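Local structure of virulent strain associated lipoprotein (Borreliella spielmanii A14S, 6FZZ) at residues A[46-51]-A[90-95]; A[77-82]-A[111-116]; A[84-89]-A[161-166]. The protein is an outer-surface lipoprotein of the PFam54 family that, like its Borrelia burgdorferi counterpart BBE31, probably binds glutathione and may help colonise the mammalian host. All blocks are in the same frame, centred on the assembly; numbering follows the deposited sequence.

Overall arrangement
Of three contacts in this all-helical chain, the C-terminal part of the lipoprotein, two lay a connecting segment on a helix and the third crosses two helices. After helix 15-41, the loop 46-51 packs onto helix 89-102, closing interaction 1. Helix 71-83 then crosses helix 105-126 in interaction 2, and the turn that follows it, 84-89, reaches across to the long helix 138-170 in interaction 3. None of these closures nests inside another: each pair crosses along the chain. They also touch in space. Tyr-48 meets Tyr-81 between interactions 1 and 2, Glu-91 forms a salt bridge with Lys-163 between 1 and 3, and Ser-112 packs on Phe-162 between 2 and 3.

Interaction 1 of 3, residues A[46-51]-A[90-95]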
ATOM      1  N   ASP A  46      19.586   7.770  -2.001  1.00 27.11           N
ATOM      2  CA  ASP A  46      18.605   8.825  -1.751  1.00 28.88           C
ATOM      3  C   ASP A  46      17.188   8.293  -1.565  1.00 27.04           C
ATOM      4  O   ASP A  46      16.234   9.100  -1.493  1.00 25.09           O
ATOM      5  CB  ASP A  46      18.622   9.891  -2.834  1.00 30.17           C
ATOM      6  CG  ASP A  46      18.137   9.415  -4.140  1.00 34.99           C
ATOM      7  OD1 ASP A  46      17.838   8.238  -4.360  1.00 31.90           O
ATOM      8  OD2 ASP A  46      18.075  10.286  -5.000  1.00 48.02           O
ATOM      9  N   GLN A  47      17.053   6.957  -1.617  1.00 24.90           N
ATOM     10  CA  GLN A  47      15.764   6.300  -1.410  1.00 26.20           C
ATOM     11  C   GLN A  47      14.703   6.831  -2.393  1.00 26.59           C
ATOM     12  O   GLN A  47      13.586   7.188  -1.975  1.00 23.77           O
ATOM     13  CB  GLN A  47      15.370   6.469   0.059  1.00 26.08           C
ATOM     14  CG  GLN A  47      16.388   5.746   0.954  1.00 22.43           C
ATOM     15  CD  GLN A  47      16.202   5.965   2.429  1.00 21.25           C
ATOM     16  OE1 GLN A  47      15.489   6.874   2.886  1.00 23.25           O
ATOM     17  NE2 GLN A  47      16.842   5.114   3.209  1.00 20.96           N
ATOM     18  N   TYR A  48      15.131   6.984  -3.664  1.00 25.83           N
ATOM     19  CA  TYR A  48      14.268   7.404  -4.799  1.00 26.24           C
ATOM     20  C   TYR A  48      13.712   8.809  -4.639  1.00 26.71           C
ATOM     21  O   TYR A  48      12.678   9.104  -5.235  1.00 33.08           O
ATOM     22  CB  TYR A  48      13.096   6.385  -5.055  1.00 23.49           C
ATOM     23  CG  TYR A  48      13.519   4.923  -5.250  1.00 23.19           C
ATOM     24  CD1 TYR A  48      14.087   4.482  -6.476  1.00 24.66           C
ATOM     25  CD2 TYR A  48      13.364   3.968  -4.248  1.00 22.30           C
ATOM     26  CE1 TYR A  48      14.474   3.197  -6.664  1.00 22.64           C
ATOM     27  CE2 TYR A  48      13.777   2.650  -4.430  1.00 23.39           C
ATOM     28  CZ  TYR A  48      14.303   2.264  -5.661  1.00 24.27           C
ATOM     29  OH  TYR A  48      14.722   0.968  -5.872  1.00 26.68           O
ATOM     30  N   GLY A  49      14.431   9.637  -3.869  1.00 24.34           N
ATOM     31  CA  GLY A  49      14.163  11.001  -3.539  1.00 27.11           C
ATOM     32  C   GLY A  49      12.956  11.167  -2.588  1.00 30.79           C
ATOM     33  O   GLY A  49      12.335  12.248  -2.540  1.00 26.21           O
ATOM     34  N   ILE A  50      12.607  10.101  -1.867  1.00 27.58           N
ATOM     35  CA  ILE A  50      11.477  10.133  -0.924  1.00 24.88           C
ATOM     36  C   ILE A  50      11.948  10.691   0.380  1.00 25.72           C
ATOM     37  O   ILE A  50      12.289   9.961   1.341  1.00 23.16           O
ATOM     38  CB  ILE A  50      10.810   8.747  -0.749  1.00 23.23           C
ATOM     39  CG1 ILE A  50      10.245   8.308  -2.104  1.00 25.55           C
ATOM     40  CG2 ILE A  50       9.652   8.843   0.232  1.00 25.57           C
ATOM     41  CD1 ILE A  50       9.854   6.822  -2.191  1.00 27.37           C
ATOM     42  N   LEU A  51      12.024  12.005   0.415  1.00 27.95           N
ATOM     43  CA  LEU A  51      12.581  12.683   1.583  1.00 28.11           C
ATOM     44  C   LEU A  51      11.624  12.545   2.772  1.00 26.39           C
ATOM     45  O   LEU A  51      12.050  12.707   3.934  1.00 25.94           O
ATOM     46  CB  LEU A  51      12.837  14.158   1.305  1.00 32.23           C
ATOM     47  CG  LEU A  51      14.068  14.630   0.481  1.00 36.40           C
ATOM     48  CD1 LEU A  51      14.105  16.173   0.493  1.00 36.34           C
ATOM     49  CD2 LEU A  51      15.406  14.126   0.995  1.00 34.23           C
ATOM     50  N   ASP A  90      10.891   9.680 -10.584  1.00 42.70           N
ATOM     51  CA  ASP A  90      10.462  11.076 -10.697  1.00 41.92           C
ATOM     52  C   ASP A  90       9.081  11.349 -10.039  1.00 39.23           C
ATOM     53  O   ASP A  90       8.887  12.380  -9.405  1.00 35.26           O
ATOM     54  CB  ASP A  90      10.390  11.457 -12.159  1.00 47.37           C
ATOM     55  CG  ASP A  90       9.719  12.785 -12.392  1.00 56.44           C
ATOM     56  OD1 ASP A  90      10.387  13.824 -12.161  1.00 58.62           O
ATOM     57  OD2 ASP A  90       8.522  12.789 -12.802  1.00 61.71           O
ATOM     58  N   GLU A  91       8.122  10.456 -10.265  1.00 35.15           N
ATOM     59  CA  GLU A  91       6.821  10.553  -9.633  1.00 35.00           C
ATOM     60  C   GLU A  91       6.916  10.311  -8.147  1.00 30.19           C
ATOM     61  O   GLU A  91       6.252  11.009  -7.373  1.00 30.52           O
ATOM     62  CB  GLU A  91       5.864   9.557 -10.245  1.00 35.25           C
ATOM     63  CG  GLU A  91       5.429   9.918 -11.654  1.00 37.95           C
ATOM     64  CD  GLU A  91       4.664   8.778 -12.254  1.00 38.63           C
ATOM     65  OE1 GLU A  91       5.260   7.664 -12.308  1.00 41.50           O
ATOM     66  OE2 GLU A  91       3.468   8.968 -12.566  1.00 44.56           O
ATOM     67  N   LEU A  92       7.745   9.342  -7.736  1.00 28.91           N
ATOM     68  CA  LEU A  92       8.019   9.108  -6.313  1.00 28.54           C
ATOM     69  C   LEU A  92       8.517  10.366  -5.605  1.00 30.92           C
ATOM     70  O   LEU A  92       8.051  10.713  -4.510  1.00 29.03           O
ATOM     71  CB  LEU A  92       9.042   7.960  -6.120  1.00 31.03           C
ATOM     72  CG  LEU A  92       8.567   6.556  -6.481  1.00 31.25           C
ATOM     73  CD1 LEU A  92       9.680   5.521  -6.390  1.00 30.02           C
ATOM     74  CD2 LEU A  92       7.418   6.128  -5.609  1.00 30.54           C
ATOM     75  N   LYS A  93       9.494  11.052  -6.209  1.00 30.20           N
ATOM     76  CA  LYS A  93      10.094  12.217  -5.558  1.00 29.63           C
ATOM     77  C   LYS A  93       9.036  13.331  -5.529  1.00 24.95           C
ATOM     78  O   LYS A  93       8.895  14.040  -4.570  1.00 26.01           O
ATOM     79  CB  LYS A  93      11.367  12.684  -6.336  1.00 34.08           C
ATOM     80  CG  LYS A  93      11.847  14.075  -5.877  1.00 42.55           C
ATOM     81  CD  LYS A  93      12.707  14.816  -6.903  1.00 52.56           C
ATOM     82  CE  LYS A  93      13.762  13.932  -7.544  1.00 54.46           C
ATOM     83  NZ  LYS A  93      14.822  14.749  -8.208  1.00 60.81           N
ATOM     84  N   ARG A  94       8.299  13.490  -6.606  1.00 24.75           N
ATOM     85  CA  ARG A  94       7.283  14.526  -6.662  1.00 28.91           C
ATOM     86  C   ARG A  94       6.153  14.249  -5.673  1.00 27.98           C
ATOM     87  O   ARG A  94       5.690  15.157  -5.031  1.00 25.43           O
ATOM     88  CB  ARG A  94       6.739  14.632  -8.082  1.00 32.08           C
ATOM     89  CG  ARG A  94       5.551  15.540  -8.289  1.00 37.89           C
ATOM     90  CD  ARG A  94       5.615  16.923  -7.659  1.00 46.24           C
ATOM     91  NE  ARG A  94       6.768  17.719  -8.072  1.00 61.07           N
ATOM     92  CZ  ARG A  94       6.974  18.980  -7.691  1.00 69.22           C
ATOM     93  NH1 ARG A  94       6.108  19.593  -6.888  1.00 75.97           N
ATOM     94  NH2 ARG A  94       8.049  19.635  -8.112  1.00 75.89           N
ATOM     95  N   PHE A  95       5.706  12.997  -5.571  1.00 27.35           N
ATOM     96  CA  PHE A  95       4.727  12.661  -4.565  1.00 24.60           C
ATOM     97  C   PHE A  95       5.185  13.093  -3.174  1.00 24.31           C
ATOM     98  O   PHE A  95       4.443  13.694  -2.394  1.00 23.94           O
ATOM     99  CB  PHE A  95       4.444  11.151  -4.568  1.00 23.38           C
ATOM    100  CG  PHE A  95       3.341  10.736  -3.617  1.00 21.16           C
ATOM    101  CD1 PHE A  95       2.003  10.995  -3.915  1.00 23.45           C
ATOM    102  CD2 PHE A  95       3.647  10.090  -2.420  1.00 23.77           C
ATOM    103  CE1 PHE A  95       1.010  10.611  -3.002  1.00 23.13           C
ATOM    104  CE2 PHE A  95       2.653   9.700  -1.541  1.00 20.57           C
ATOM    105  CZ  PHE A  95       1.356   9.930  -1.849  1.00 21.55           C
TER
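Gly-49 and Lys-93 bring loop 46-51 and helix 90-95 together, with their CA atoms only 4.7 Å apart. With no side chain on Gly-49, backbone meets helix directly: its carbonyl O lies 3.8 Å from Lys-93 CA and at a similar distance from the CB and CG of that lysine. The aliphatic root of Lys-93 thus runs past the loop, while its amine leads away from it.

Leu-92, the preceding residue, carries the apolar part of the contact. Its CD1 sits 3.8 Å from Tyr-48 CB and reaches the root of the ring obliquely at CG, the two side chains lying side by side and pointing the same way. Ile-50 comes in at a slant: its CD1 approaches Leu-92 CB at 4.2 Å, and its CG1 rests near the Leu-92 carbonyl O.

The loop owes its shape to three successive residues, Gln-47 to Gly-49, with positive phi, a tight left-handed turn in which Gly-49 N bonds Asp-46 O and Ile-50 N bonds Gln-47 O. A weak bond from Tyr-48 N to Asp-46 OD1 adds to it, and an inverse gamma turn centred on Ile-50 follows. In this helical Borrelia CRASP-1-like domain, the turn belongs to the connection between helices 15-41 and 71-83 and lies against helix 89-102.

With CG of Tyr-48 anti to its carbonyl carbon (chi1 -54°), that atom is set beside Leu-92 CD1. The far end of the ring leads away and meets Tyr-81 of helix 71-83 edge-to-face. Its hydroxyl is hydrogen-bonded to Lys-39 O, in the last turn of helix 15-41.

Interaction 2 of 3, residues A[77-82]-A[111-116]; sequences RKLTYG and TSITLE
Glu-116 reaches Leu-79 and Gly-82 through two torsions: chi1 of -170° sets CG anti to the backbone N, and chi2 of 83° then bends CD aside toward the glycine. CG thereby comes to 3.4 Å from Leu-79 O, and OE2 to 3.6 Å from Gly-82 CA. Because Gly-82 carries no side chain, the carboxylate can lie directly against the backbone of helix 71-83.

Leu-79 sits astride the crossing. Its CB faces Ile-113 CG1 at 4.1 Å, while its two methyls part: CD1 lies near the carbonyl O and CG2 of Ile-113, and CD2 packs 3.9 Å from Glu-116 CG. Ile-113 reaches Thr-80 with CD1, 3.2 Å from OG1, a close fit against a hydroxyl already hydrogen-bonded to Tyr-76 O.

As an example of nearly perpendicular helix packing, the two short segments cross at 87° with their axes 8.8 Å apart, close enough for side-chain roots to touch the opposite backbone. The buried carboxylate has its charge partner outside them: Lys-155 NZ forms a salt bridge with Glu-116 OE2 and also donates to Gly-82 O. A bound tetraethylene glycol, probably from the crystallisation liquor, also lies beside Glu-116. Lys-155 belongs to helix 138-170, which packs against Leu-115, while helix 180-209 touches Thr-111, Ser-112 and Thr-114, so helix 105-126 is held between these long helices and helix 71-83.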
ATOM      1  N   ARG A  77       9.603   1.042   4.282  1.00 19.34           N
ATOM      2  CA  ARG A  77       9.950   1.494   2.922  1.00 18.95           C
ATOM      3  C   ARG A  77       9.475   0.564   1.808  1.00 17.76           C
ATOM      4  O   ARG A  77       8.956   1.018   0.780  1.00 18.78           O
ATOM      5  CB  ARG A  77      11.449   1.733   2.778  1.00 19.00           C
ATOM      6  CG  ARG A  77      11.894   2.879   3.615  1.00 19.13           C
ATOM      7  CD  ARG A  77      13.242   3.469   3.163  1.00 19.54           C
ATOM      8  NE  ARG A  77      14.407   2.525   3.079  1.00 20.27           N
ATOM      9  CZ  ARG A  77      15.245   2.241   4.067  1.00 20.99           C
ATOM     10  NH1 ARG A  77      15.016   2.661   5.285  1.00 19.60           N
ATOM     11  NH2 ARG A  77      16.296   1.469   3.850  1.00 20.41           N
ATOM     12  N   LYS A  78       9.717  -0.720   1.977  1.00 19.73           N
ATOM     13  CA  LYS A  78       9.243  -1.727   1.045  1.00 20.63           C
ATOM     14  C   LYS A  78       7.724  -1.633   0.854  1.00 20.73           C
ATOM     15  O   LYS A  78       7.272  -1.696  -0.257  1.00 17.37           O
ATOM     16  CB  LYS A  78       9.625  -3.119   1.573  1.00 24.30           C
ATOM     17  CG  LYS A  78       9.184  -4.297   0.738  1.00 30.00           C
ATOM     18  CD  LYS A  78       9.378  -5.653   1.434  1.00 34.60           C
ATOM     19  CE  LYS A  78       8.209  -5.987   2.356  1.00 49.08           C
ATOM     20  NZ  LYS A  78       6.887  -6.074   1.656  1.00 44.27           N
ATOM     21  N   LEU A  79       6.952  -1.448   1.935  1.00 21.21           N
ATOM     22  CA  LEU A  79       5.483  -1.317   1.822  1.00 21.11           C
ATOM     23  C   LEU A  79       5.154  -0.023   1.074  1.00 19.09           C
ATOM     24  O   LEU A  79       4.149   0.049   0.336  1.00 20.83           O
ATOM     25  CB  LEU A  79       4.841  -1.357   3.166  1.00 22.74           C
ATOM     26  CG  LEU A  79       4.945  -2.734   3.893  1.00 24.25           C
ATOM     27  CD1 LEU A  79       4.448  -2.653   5.310  1.00 26.86           C
ATOM     28  CD2 LEU A  79       4.148  -3.855   3.180  1.00 25.37           C
ATOM     29  N   THR A  80       5.995   0.996   1.259  1.00 19.59           N
ATOM     30  CA  THR A  80       5.865   2.260   0.516  1.00 20.19           C
ATOM     31  C   THR A  80       6.017   2.074  -1.009  1.00 21.28           C
ATOM     32  O   THR A  80       5.213   2.574  -1.790  1.00 21.93           O
ATOM     33  CB  THR A  80       6.842   3.354   1.056  1.00 20.07           C
ATOM     34  OG1 THR A  80       6.584   3.620   2.450  1.00 18.35           O
ATOM     35  CG2 THR A  80       6.628   4.656   0.283  1.00 19.74           C
ATOM     36  N   TYR A  81       7.066   1.346  -1.415  1.00 21.00           N
ATOM     37  CA  TYR A  81       7.320   1.027  -2.823  1.00 21.00           C
ATOM     38  C   TYR A  81       6.133   0.204  -3.393  1.00 21.76           C
ATOM     39  O   TYR A  81       5.768   0.328  -4.570  1.00 22.30           O
ATOM     40  CB  TYR A  81       8.644   0.255  -2.941  1.00 22.81           C
ATOM     41  CG  TYR A  81       9.822   1.020  -2.346  1.00 22.36           C
ATOM     42  CD1 TYR A  81       9.866   2.409  -2.434  1.00 22.39           C
ATOM     43  CD2 TYR A  81      10.899   0.371  -1.767  1.00 21.03           C
ATOM     44  CE1 TYR A  81      10.913   3.110  -1.915  1.00 22.66           C
ATOM     45  CE2 TYR A  81      11.976   1.073  -1.245  1.00 19.97           C
ATOM     46  CZ  TYR A  81      11.964   2.440  -1.316  1.00 20.68           C
ATOM     47  OH  TYR A  81      12.985   3.246  -0.839  1.00 21.62           O
ATOM     48  N   GLY A  82       5.524  -0.610  -2.542  1.00 19.97           N
ATOM     49  CA  GLY A  82       4.354  -1.375  -2.940  1.00 22.45           C
ATOM     50  C   GLY A  82       3.112  -0.526  -3.251  1.00 23.53           C
ATOM     51  O   GLY A  82       2.492  -0.707  -4.288  1.00 22.11           O
ATOM     52  N   THR A 111      -1.000   5.737   7.064  1.00 21.97           N
ATOM     53  CA  THR A 111      -2.277   5.170   6.701  1.00 25.37           C
ATOM     54  C   THR A 111      -2.103   4.233   5.500  1.00 22.75           C
ATOM     55  O   THR A 111      -2.615   3.112   5.541  1.00 19.85           O
ATOM     56  CB  THR A 111      -3.390   6.247   6.468  1.00 25.42           C
ATOM     57  OG1 THR A 111      -3.524   7.066   7.608  1.00 24.93           O
ATOM     58  CG2 THR A 111      -4.734   5.587   6.279  1.00 28.38           C
ATOM     59  N   SER A 112      -1.337   4.680   4.493  1.00 21.41           N
ATOM     60  CA  SER A 112      -1.125   3.989   3.230  1.00 21.08           C
ATOM     61  C   SER A 112      -0.353   2.721   3.473  1.00 21.73           C
ATOM     62  O   SER A 112      -0.684   1.657   2.934  1.00 22.94           O
ATOM     63  CB  SER A 112      -0.232   4.874   2.254  1.00 21.56           C
ATOM     64  OG  SER A 112      -0.908   6.022   2.066  1.00 23.64           O
ATOM     65  N   ILE A 113       0.683   2.823   4.295  1.00 20.77           N
ATOM     66  CA  ILE A 113       1.557   1.708   4.553  1.00 21.99           C
ATOM     67  C   ILE A 113       0.865   0.675   5.450  1.00 21.92           C
ATOM     68  O   ILE A 113       1.170  -0.497   5.374  1.00 20.74           O
ATOM     69  CB  ILE A 113       2.921   2.236   5.093  1.00 23.76           C
ATOM     70  CG1 ILE A 113       3.867   2.519   3.939  1.00 24.36           C
ATOM     71  CG2 ILE A 113       3.525   1.358   6.129  1.00 28.57           C
ATOM     72  CD1 ILE A 113       3.456   3.736   3.122  1.00 30.31           C
ATOM     73  N   THR A 114      -0.075   1.091   6.300  1.00 20.95           N
ATOM     74  CA  THR A 114      -0.835   0.158   7.066  1.00 20.50           C
ATOM     75  C   THR A 114      -1.747  -0.675   6.134  1.00 23.44           C
ATOM     76  O   THR A 114      -1.828  -1.915   6.254  1.00 21.42           O
ATOM     77  CB  THR A 114      -1.654   0.885   8.172  1.00 22.86           C
ATOM     78  OG1 THR A 114      -0.763   1.566   9.025  1.00 21.33           O
ATOM     79  CG2 THR A 114      -2.540  -0.081   9.019  1.00 22.62           C
ATOM     80  N   LEU A 115      -2.394  -0.001   5.190  1.00 21.96           N
ATOM     81  CA  LEU A 115      -3.230  -0.662   4.210  1.00 22.73           C
ATOM     82  C   LEU A 115      -2.357  -1.707   3.432  1.00 22.00           C
ATOM     83  O   LEU A 115      -2.680  -2.895   3.364  1.00 19.49           O
ATOM     84  CB  LEU A 115      -3.880   0.384   3.276  1.00 21.36           C
ATOM     85  CG  LEU A 115      -4.823  -0.190   2.200  1.00 26.94           C
ATOM     86  CD1 LEU A 115      -5.614   0.921   1.525  1.00 29.45           C
ATOM     87  CD2 LEU A 115      -4.056  -0.941   1.119  1.00 30.28           C
ATOM     88  N   GLU A 116      -1.200  -1.257   2.943  1.00 22.05           N
ATOM     89  CA  GLU A 116      -0.318  -2.140   2.215  1.00 21.51           C
ATOM     90  C   GLU A 116       0.139  -3.306   3.061  1.00 19.60           C
ATOM     91  O   GLU A 116       0.205  -4.456   2.583  1.00 20.11           O
ATOM     92  CB  GLU A 116       0.845  -1.400   1.638  1.00 21.73           C
ATOM     93  CG  GLU A 116       1.627  -2.271   0.682  1.00 24.14           C
ATOM     94  CD  GLU A 116       1.036  -2.316  -0.713  1.00 24.98           C
ATOM     95  OE1 GLU A 116       0.117  -1.523  -1.048  1.00 30.50           O
ATOM     96  OE2 GLU A 116       1.560  -3.110  -1.502  1.00 27.65           O
TER

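Interaction 3 of 3, residues A[84-89]-A[161-166]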
ATOM      1  N   LEU A  84       3.018   2.662  -3.714  1.00 22.39           N
ATOM      2  CA  LEU A  84       3.324   3.632  -4.799  1.00 21.67           C
ATOM      3  C   LEU A  84       3.830   2.926  -6.060  1.00 24.40           C
ATOM      4  O   LEU A  84       4.612   3.469  -6.830  1.00 25.81           O
ATOM      5  CB  LEU A  84       4.345   4.640  -4.302  1.00 22.43           C
ATOM      6  CG  LEU A  84       3.960   5.469  -3.048  1.00 22.52           C
ATOM      7  CD1 LEU A  84       5.062   6.484  -2.765  1.00 24.64           C
ATOM      8  CD2 LEU A  84       2.615   6.179  -3.290  1.00 25.62           C
ATOM      9  N   ASN A  85       3.423   1.694  -6.257  1.00 28.54           N
ATOM     10  CA  ASN A  85       4.117   0.879  -7.256  1.00 32.95           C
ATOM     11  C   ASN A  85       3.859   1.271  -8.715  1.00 38.95           C
ATOM     12  O   ASN A  85       4.602   0.895  -9.624  1.00 38.83           O
ATOM     13  CB  ASN A  85       3.877  -0.585  -6.994  1.00 37.92           C
ATOM     14  CG  ASN A  85       2.516  -1.062  -7.442  1.00 47.01           C
ATOM     15  OD1 ASN A  85       1.492  -0.387  -7.273  1.00 45.34           O
ATOM     16  ND2 ASN A  85       2.502  -2.261  -8.007  1.00 53.75           N
ATOM     17  N   ASP A  86       2.854   2.087  -8.962  1.00 38.78           N
ATOM     18  CA  ASP A  86       2.690   2.514 -10.326  1.00 44.06           C
ATOM     19  C   ASP A  86       3.447   3.820 -10.600  1.00 46.71           C
ATOM     20  O   ASP A  86       3.170   4.440 -11.618  1.00 42.43           O
ATOM     21  CB  ASP A  86       1.182   2.631 -10.617  1.00 51.65           C
ATOM     22  CG  ASP A  86       0.845   2.651 -12.126  1.00 54.32           C
ATOM     23  OD1 ASP A  86       1.702   2.285 -12.997  1.00 49.57           O
ATOM     24  OD2 ASP A  86      -0.307   3.086 -12.415  1.00 54.05           O
ATOM     25  N   MET A  87       4.366   4.253  -9.707  1.00 39.52           N
ATOM     26  CA  MET A  87       5.168   5.495  -9.931  1.00 38.42           C
ATOM     27  C   MET A  87       6.618   5.243 -10.314  1.00 37.25           C
ATOM     28  O   MET A  87       7.225   4.332  -9.795  1.00 32.31           O
ATOM     29  CB  MET A  87       5.198   6.341  -8.683  1.00 31.47           C
ATOM     30  CG  MET A  87       3.839   6.852  -8.291  1.00 29.64           C
ATOM     31  SD  MET A  87       3.923   7.937  -6.866  1.00 27.79           S
ATOM     32  CE  MET A  87       2.193   8.228  -6.500  1.00 28.22           C
ATOM     33  N   ASN A  88       7.207   6.068 -11.182  1.00 37.66           N
ATOM     34  CA  ASN A  88       8.672   5.995 -11.363  1.00 42.14           C
ATOM     35  C   ASN A  88       9.389   6.887 -10.360  1.00 47.81           C
ATOM     36  O   ASN A  88       8.713   7.621  -9.598  1.00 37.15           O
ATOM     37  CB  ASN A  88       9.088   6.365 -12.774  1.00 46.39           C
ATOM     38  CG  ASN A  88       8.780   7.790 -13.092  1.00 48.58           C
ATOM     39  OD1 ASN A  88       9.216   8.709 -12.398  1.00 43.48           O
ATOM     40  ND2 ASN A  88       7.963   7.981 -14.097  1.00 53.45           N
ATOM     41  N   ALA A  89      10.738   6.838 -10.383  1.00 41.82           N
ATOM     42  CA  ALA A  89      11.596   7.606  -9.469  1.00 48.03           C
ATOM     43  C   ALA A  89      11.216   9.097  -9.425  1.00 46.23           C
ATOM     44  O   ALA A  89      11.161   9.662  -8.340  1.00 41.97           O
ATOM     45  CB  ALA A  89      13.083   7.416  -9.793  1.00 50.30           C
ATOM     46  N   THR A 161      -5.735   7.046  -6.474  1.00 26.30           N
ATOM     47  CA  THR A 161      -5.910   8.345  -5.814  1.00 25.15           C
ATOM     48  C   THR A 161      -4.588   9.110  -5.824  1.00 23.99           C
ATOM     49  O   THR A 161      -4.577  10.284  -6.115  1.00 25.19           O
ATOM     50  CB  THR A 161      -6.474   8.163  -4.384  1.00 25.68           C
ATOM     51  OG1 THR A 161      -7.728   7.465  -4.499  1.00 22.47           O
ATOM     52  CG2 THR A 161      -6.714   9.517  -3.651  1.00 28.29           C
ATOM     53  N   PHE A 162      -3.496   8.427  -5.523  1.00 23.82           N
ATOM     54  CA  PHE A 162      -2.164   9.060  -5.492  1.00 24.89           C
ATOM     55  C   PHE A 162      -1.680   9.468  -6.893  1.00 30.50           C
ATOM     56  O   PHE A 162      -1.084  10.557  -7.065  1.00 24.12           O
ATOM     57  CB  PHE A 162      -1.177   8.158  -4.852  1.00 23.72           C
ATOM     58  CG  PHE A 162      -1.368   7.973  -3.372  1.00 22.71           C
ATOM     59  CD1 PHE A 162      -2.138   8.851  -2.601  1.00 24.56           C
ATOM     60  CD2 PHE A 162      -0.741   6.918  -2.757  1.00 22.18           C
ATOM     61  CE1 PHE A 162      -2.242   8.670  -1.201  1.00 23.88           C
ATOM     62  CE2 PHE A 162      -0.851   6.707  -1.399  1.00 23.82           C
ATOM     63  CZ  PHE A 162      -1.613   7.584  -0.614  1.00 22.16           C
ATOM     64  N   LYS A 163      -1.964   8.631  -7.887  1.00 32.24           N
ATOM     65  CA  LYS A 163      -1.641   9.020  -9.294  1.00 36.29           C
ATOM     66  C   LYS A 163      -2.402  10.241  -9.760  1.00 32.53           C
ATOM     67  O   LYS A 163      -1.814  11.152 -10.341  1.00 32.45           O
ATOM     68  CB  LYS A 163      -1.810   7.846 -10.241  1.00 38.10           C
ATOM     69  CG  LYS A 163      -0.853   6.707  -9.902  1.00 39.44           C
ATOM     70  CD  LYS A 163       0.477   6.905 -10.590  1.00 45.02           C
ATOM     71  CE  LYS A 163       0.310   6.895 -12.108  1.00 42.31           C
ATOM     72  NZ  LYS A 163       1.587   6.523 -12.747  1.00 47.42           N
ATOM     73  N   GLN A 164      -3.696  10.313  -9.449  1.00 32.30           N
ATOM     74  CA  GLN A 164      -4.472  11.502  -9.753  1.00 35.62           C
ATOM     75  C   GLN A 164      -3.970  12.763  -9.014  1.00 34.46           C
ATOM     76  O   GLN A 164      -3.936  13.860  -9.569  1.00 32.49           O
ATOM     77  CB  GLN A 164      -5.935  11.252  -9.415  1.00 35.79           C
ATOM     78  CG  GLN A 164      -6.878  12.380  -9.768  1.00 42.08           C
ATOM     79  CD  GLN A 164      -7.048  12.486 -11.293  1.00 48.62           C
ATOM     80  OE1 GLN A 164      -7.275  11.477 -11.963  1.00 51.04           O
ATOM     81  NE2 GLN A 164      -6.902  13.683 -11.833  1.00 42.83           N
ATOM     82  N   LEU A 165      -3.598  12.627  -7.756  1.00 31.43           N
ATOM     83  CA  LEU A 165      -3.019  13.763  -7.062  1.00 26.43           C
ATOM     84  C   LEU A 165      -1.893  14.327  -7.870  1.00 27.89           C
ATOM     85  O   LEU A 165      -1.762  15.570  -8.001  1.00 27.05           O
ATOM     86  CB  LEU A 165      -2.516  13.373  -5.669  1.00 26.27           C
ATOM     87  CG  LEU A 165      -1.795  14.496  -4.894  1.00 27.91           C
ATOM     88  CD1 LEU A 165      -2.672  15.711  -4.674  1.00 27.60           C
ATOM     89  CD2 LEU A 165      -1.209  13.960  -3.562  1.00 26.59           C
ATOM     90  N   LEU A 166      -1.002  13.466  -8.342  1.00 28.14           N
ATOM     91  CA  LEU A 166       0.152  13.988  -9.127  1.00 32.13           C
ATOM     92  C   LEU A 166      -0.319  14.767 -10.375  1.00 32.59           C
ATOM     93  O   LEU A 166       0.234  15.800 -10.707  1.00 31.42           O
ATOM     94  CB  LEU A 166       1.075  12.876  -9.596  1.00 33.53           C
ATOM     95  CG  LEU A 166       1.795  12.143  -8.479  1.00 33.46           C
ATOM     96  CD1 LEU A 166       2.543  11.006  -9.138  1.00 38.53           C
ATOM     97  CD2 LEU A 166       2.733  13.103  -7.787  1.00 32.11           C
TER
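Lys-163 NZ donates to the carbonyl O of Asp-86 at 2.8 Å, approaching at a C=O...N angle of 146° and tilted 34° from the carbonyl plane. The carboxylate of the same aspartate adds a long salt bridge, OD2 to NZ 3.9 Å, its side chain crossing the lysine at about a right angle. Glu-91, on helix 89-102, is a second charged partner of this amine, which would favour its protonated form.

The carbonyl is presented by a type I beta turn from Leu-84 to Met-87, closed by the bond from Met-87 N to Leu-84 O. The lysine bends at chi2 and chi3 to reach it, sliding past the Met-87 side chain in the opposite direction.

Beyond this polar end, the extended Met-87 chain carries CE to Phe-162 CB, 3.8 Å away, and meets Leu-166 CD1 tip to tip at the same distance. Leu-84 CD2 presses obliquely on the Phe-162 ring, 3.5 Å from CD2.

The turn thus links helices 71-83 and 89-102 while resting on helix 138-170; Leu-92 backs Leu-84 and Met-87, Phe-95 meets the Phe-162 ring, and Ile-190 and Ile-194 of helix 180-209 also pack on Phe-162.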